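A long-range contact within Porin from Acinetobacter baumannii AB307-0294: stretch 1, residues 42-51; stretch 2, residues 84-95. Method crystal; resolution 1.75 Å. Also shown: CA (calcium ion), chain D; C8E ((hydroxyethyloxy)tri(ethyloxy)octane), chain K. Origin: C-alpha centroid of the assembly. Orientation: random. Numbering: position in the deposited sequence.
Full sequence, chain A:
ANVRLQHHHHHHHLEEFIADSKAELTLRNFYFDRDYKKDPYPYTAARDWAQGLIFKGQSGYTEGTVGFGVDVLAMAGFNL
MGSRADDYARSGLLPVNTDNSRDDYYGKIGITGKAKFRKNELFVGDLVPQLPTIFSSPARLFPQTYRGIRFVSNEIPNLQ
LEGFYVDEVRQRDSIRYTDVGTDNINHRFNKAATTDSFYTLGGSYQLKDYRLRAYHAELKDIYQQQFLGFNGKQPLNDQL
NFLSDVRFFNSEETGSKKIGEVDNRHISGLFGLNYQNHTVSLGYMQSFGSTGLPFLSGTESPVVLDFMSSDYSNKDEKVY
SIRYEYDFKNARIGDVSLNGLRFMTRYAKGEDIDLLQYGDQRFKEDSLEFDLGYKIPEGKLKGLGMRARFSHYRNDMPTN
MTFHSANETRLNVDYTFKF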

# COMPACT_ATOMS: atom_id res chain seq x y z
N PRO A 42 22.54 -15.38 -2.93
CA PRO A 42 22.59 -16.48 -3.94
C PRO A 42 21.46 -16.48 -4.98
O PRO A 42 21.25 -17.51 -5.61
CB PRO A 42 22.45 -17.71 -3.07
CG PRO A 42 21.50 -17.23 -2.00
CD PRO A 42 21.75 -15.77 -1.76
N TYR A 43 20.79 -15.36 -5.19
CA TYR A 43 19.53 -15.33 -5.91
C TYR A 43 19.68 -14.47 -7.16
O TYR A 43 20.38 -13.44 -7.10
CB TYR A 43 18.40 -14.70 -5.03
CG TYR A 43 18.04 -15.61 -3.87
CD1 TYR A 43 17.71 -16.92 -4.11
CD2 TYR A 43 18.10 -15.16 -2.55
CE1 TYR A 43 17.48 -17.80 -3.07
CE2 TYR A 43 17.87 -16.02 -1.47
CZ TYR A 43 17.55 -17.34 -1.77
OH TYR A 43 17.37 -18.26 -0.77
N THR A 44 19.07 -14.94 -8.26
CA THR A 44 19.03 -14.15 -9.49
C THR A 44 17.86 -13.21 -9.62
O THR A 44 17.93 -12.28 -10.44
CB THR A 44 19.09 -14.96 -10.71
OG1 THR A 44 19.45 -14.01 -11.80
CG2 THR A 44 17.91 -15.73 -10.92
N ALA A 45 16.85 -13.47 -8.80
CA ALA A 45 15.57 -12.74 -8.88
C ALA A 45 14.74 -13.12 -7.67
O ALA A 45 15.05 -14.15 -7.02
CB ALA A 45 14.81 -13.09 -10.16
N ALA A 46 13.82 -12.22 -7.27
CA ALA A 46 12.71 -12.54 -6.35
C ALA A 46 11.55 -12.89 -7.25
O ALA A 46 11.19 -12.05 -8.14
CB ALA A 46 12.33 -11.39 -5.46
N ARG A 47 10.91 -14.06 -7.08
CA ARG A 47 9.94 -14.47 -8.11
C ARG A 47 8.96 -15.44 -7.50
O ARG A 47 9.35 -16.25 -6.68
CB ARG A 47 10.62 -15.23 -9.25
CG ARG A 47 9.84 -15.55 -10.50
CD ARG A 47 10.71 -16.22 -11.60
NE ARG A 47 11.63 -15.24 -12.08
CZ ARG A 47 12.63 -15.44 -13.00
NH1 ARG A 47 12.88 -16.64 -13.42
NH2 ARG A 47 13.43 -14.47 -13.35
N ASP A 48 7.70 -15.33 -7.93
CA ASP A 48 6.69 -16.36 -7.58
C ASP A 48 5.52 -16.19 -8.56
O ASP A 48 5.34 -15.18 -9.23
CB ASP A 48 6.14 -16.22 -6.15
CG ASP A 48 6.95 -16.80 -5.07
OD1 ASP A 48 7.24 -18.02 -5.03
OD2 ASP A 48 7.40 -15.98 -4.10
N TRP A 49 4.74 -17.27 -8.66
CA TRP A 49 3.56 -17.25 -9.47
C TRP A 49 2.48 -17.96 -8.61
O TRP A 49 2.64 -19.11 -8.17
CB TRP A 49 3.73 -17.97 -10.74
CG TRP A 49 2.59 -17.84 -11.69
CD1 TRP A 49 1.57 -16.89 -11.70
CD2 TRP A 49 2.27 -18.76 -12.75
NE1 TRP A 49 0.70 -17.14 -12.71
CE2 TRP A 49 1.06 -18.31 -13.33
CE3 TRP A 49 2.86 -19.97 -13.20
CZ2 TRP A 49 0.47 -18.96 -14.43
CZ3 TRP A 49 2.24 -20.67 -14.18
CH2 TRP A 49 1.04 -20.19 -14.80
N ALA A 50 1.42 -17.19 -8.29
CA ALA A 50 0.42 -17.67 -7.36
C ALA A 50 -0.98 -17.32 -7.75
O ALA A 50 -1.26 -16.43 -8.54
CB ALA A 50 0.63 -17.07 -5.93
N GLN A 51 -1.93 -18.15 -7.24
CA GLN A 51 -3.35 -17.87 -7.45
C GLN A 51 -4.10 -17.82 -6.16
O GLN A 51 -3.81 -18.62 -5.24
CB GLN A 51 -3.91 -19.09 -8.30
CG GLN A 51 -5.38 -18.95 -8.56
CD GLN A 51 -5.51 -19.07 -10.01
OE1 GLN A 51 -5.04 -20.09 -10.63
NE2 GLN A 51 -5.96 -18.01 -10.59
N ARG A 84 10.19 -25.28 -8.27
CA ARG A 84 10.95 -24.28 -8.98
C ARG A 84 11.05 -22.88 -8.22
O ARG A 84 12.12 -22.19 -8.26
CB ARG A 84 10.32 -24.13 -10.35
CG ARG A 84 11.10 -23.44 -11.41
CD ARG A 84 12.16 -24.36 -12.03
NE ARG A 84 13.37 -23.54 -12.30
CZ ARG A 84 14.16 -22.93 -11.37
NH1 ARG A 84 13.92 -23.04 -10.06
NH2 ARG A 84 15.22 -22.21 -11.76
N ALA A 85 9.98 -22.55 -7.51
CA ALA A 85 9.86 -21.32 -6.78
C ALA A 85 11.00 -21.16 -5.77
O ALA A 85 11.41 -20.05 -5.43
CB ALA A 85 8.52 -21.35 -6.01
N ASP A 86 11.51 -22.32 -5.30
CA ASP A 86 12.48 -22.35 -4.15
C ASP A 86 13.84 -21.86 -4.55
O ASP A 86 14.64 -21.50 -3.69
CB ASP A 86 12.62 -23.79 -3.60
CG ASP A 86 11.27 -24.41 -3.21
OD1 ASP A 86 10.25 -23.69 -3.04
OD2 ASP A 86 11.22 -25.60 -3.01
N ASP A 87 14.09 -21.76 -5.81
CA ASP A 87 15.38 -21.15 -6.20
C ASP A 87 15.45 -19.65 -6.35
O ASP A 87 16.48 -19.12 -6.84
CB ASP A 87 15.79 -21.72 -7.50
CG ASP A 87 15.97 -23.21 -7.45
OD1 ASP A 87 16.69 -23.67 -6.54
OD2 ASP A 87 15.43 -23.84 -8.38
N TYR A 88 14.40 -18.93 -5.94
CA TYR A 88 14.35 -17.51 -6.07
C TYR A 88 14.14 -16.85 -4.76
O TYR A 88 13.56 -17.40 -3.82
CB TYR A 88 13.20 -17.16 -7.06
CG TYR A 88 13.39 -17.66 -8.42
CD1 TYR A 88 14.34 -17.13 -9.21
CD2 TYR A 88 12.74 -18.76 -8.88
CE1 TYR A 88 14.56 -17.64 -10.49
CE2 TYR A 88 12.97 -19.33 -10.07
CZ TYR A 88 13.89 -18.78 -10.89
OH TYR A 88 14.11 -19.35 -12.10
N ALA A 89 14.49 -15.54 -4.67
CA ALA A 89 14.20 -14.76 -3.50
C ALA A 89 12.64 -14.52 -3.31
O ALA A 89 11.86 -14.79 -4.26
CB ALA A 89 14.93 -13.47 -3.34
N ARG A 90 12.31 -14.44 -2.07
CA ARG A 90 10.95 -14.37 -1.65
C ARG A 90 10.31 -13.13 -2.33
O ARG A 90 10.89 -12.05 -2.32
CB ARG A 90 10.68 -14.33 -0.20
CG ARG A 90 11.20 -13.26 0.58
CD ARG A 90 10.99 -13.60 2.06
NE ARG A 90 9.66 -13.23 2.49
CZ ARG A 90 9.39 -12.27 3.42
NH1 ARG A 90 10.37 -11.54 3.99
NH2 ARG A 90 8.16 -12.06 3.88
N SER A 91 9.11 -13.34 -2.89
CA SER A 91 8.30 -12.21 -3.45
C SER A 91 7.35 -11.56 -2.52
O SER A 91 6.86 -10.42 -2.76
CB SER A 91 7.54 -12.79 -4.66
OG SER A 91 6.44 -13.60 -4.27
N GLY A 92 6.87 -12.31 -1.55
CA GLY A 92 5.74 -11.93 -0.78
C GLY A 92 4.34 -12.46 -1.17
O GLY A 92 3.35 -12.16 -0.54
N LEU A 93 4.25 -13.18 -2.26
CA LEU A 93 3.03 -13.75 -2.70
C LEU A 93 2.68 -15.02 -1.88
O LEU A 93 1.60 -15.49 -1.91
CB LEU A 93 3.07 -14.18 -4.21
CG LEU A 93 3.19 -13.02 -5.21
CD1 LEU A 93 3.07 -13.55 -6.61
CD2 LEU A 93 2.08 -11.98 -5.00
N LEU A 94 3.74 -15.71 -1.40
CA LEU A 94 3.56 -17.03 -0.75
C LEU A 94 4.48 -17.05 0.55
O LEU A 94 5.58 -16.40 0.56
CB LEU A 94 4.08 -18.13 -1.65
CG LEU A 94 3.26 -18.38 -2.95
CD1 LEU A 94 4.07 -19.19 -3.93
CD2 LEU A 94 1.98 -19.11 -2.59
N PRO A 95 4.03 -17.78 1.55
CA PRO A 95 4.92 -18.03 2.74
C PRO A 95 6.17 -18.75 2.32
O PRO A 95 6.19 -19.65 1.41
CB PRO A 95 4.05 -18.79 3.70
CG PRO A 95 2.62 -18.71 3.13
CD PRO A 95 2.83 -18.62 1.64
CA CA D . 19.13 -11.46 -12.36
O12 C8E K . 7.02 -18.99 -14.51
C13 C8E K . 5.73 -19.03 -15.09
C14 C8E K . 5.15 -17.63 -15.17
O15 C8E K . 3.96 -17.59 -15.96
C16 C8E K . 3.49 -16.26 -16.29
C17 C8E K . 1.99 -16.38 -16.14
O18 C8E K . 1.25 -15.22 -16.52
C19 C8E K . 0.13 -15.01 -15.64
C20 C8E K . -0.49 -13.62 -15.73
O21 C8E K . -0.97 -13.16 -14.41
O HOH W 1 18.06 -17.41 -8.19
O HOH W 2 6.87 -15.34 -1.63
O HOH W 3 19.57 -10.48 -14.37

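The contact is built around one short backbone splice, with side chains packed before and after it. Ala-46 and Ala-89 face each other in a single beta bridge, their CA atoms 3.9 Å apart. Ala-89 N donates to Ala-45 O at 2.8 Å, and Arg-47 N donates to Ala-89 O at 3.1 Å, so one loop residue is held through both its amide and its carbonyl. Small side chains suit so close an approach: Ala-46 CB and Ala-89 CB meet at 3.9 Å, and Ala-46 CA lies 3.2 Å from Ala-89 O in a CA-H...O contact.

Two aromatic rings supply the bulk around this splice. Tyr-43 lays one face of its ring over the backbone of stretch 2, with CD1 3.5 Å from Ala-89 N, while CD2 touches Ala-89 CB at 3.7 Å. Tyr-88 returns the favor as the larger bump. The Arg-47 side chain covers one face of its ring, and Ala-45 O and Thr-44 CG2 lie at its edge; Thr-44 CG2 is 3.9 Å from Tyr-88 CE1. The extended first half of Arg-47 (chi1 and chi2 both t) carries CD to 4.0 Å from the Tyr-88 ring centroid, almost on the ring normal. The guanidinium sits farther off-center, with Arg-47 CZ 4.5 Å from the centroid of the Tyr-88 ring, so the arginine combines a CH-pi contact with a cation-pi one. A water extends the seam, accepting from Thr-44 N and donating to Asp-87 O.

Farther along the strand, Asp-48 is the polar bump, and the turning loop of stretch 2 forms its hollow. Its CA-to-CB bond points toward that loop, and Ser-91 OG donates to Asp-48 OD2 at 2.6 Å; Ser-91 N adds a weak bond to the same oxygen at 3.4 Å. Ser-91 OG also accepts from Leu-93 N at 3.0 Å, tying the loop's own shape to its grip on the aspartate. A second water donates to Asp-48 OD2 and Leu-94 O and accepts from Gly-92 N, filling space between carboxylate and loop. Apolar groups complete the lining: Asp-48 OD1 is 3.7 Å from Ala-85 CB and 3.6 Å from Leu-94 CD1.

Beyond this pocket the packing becomes purely apolar. Ala-50 CB touches Leu-93 CB at 4.2 Å and Leu-94 CD2 at 4.1 Å, a small methyl meeting two leucines. Gly-92 makes no direct contact with the strand; its backbone angles would jam a CB against the preceding carbonyl oxygen, which by itself calls for glycine.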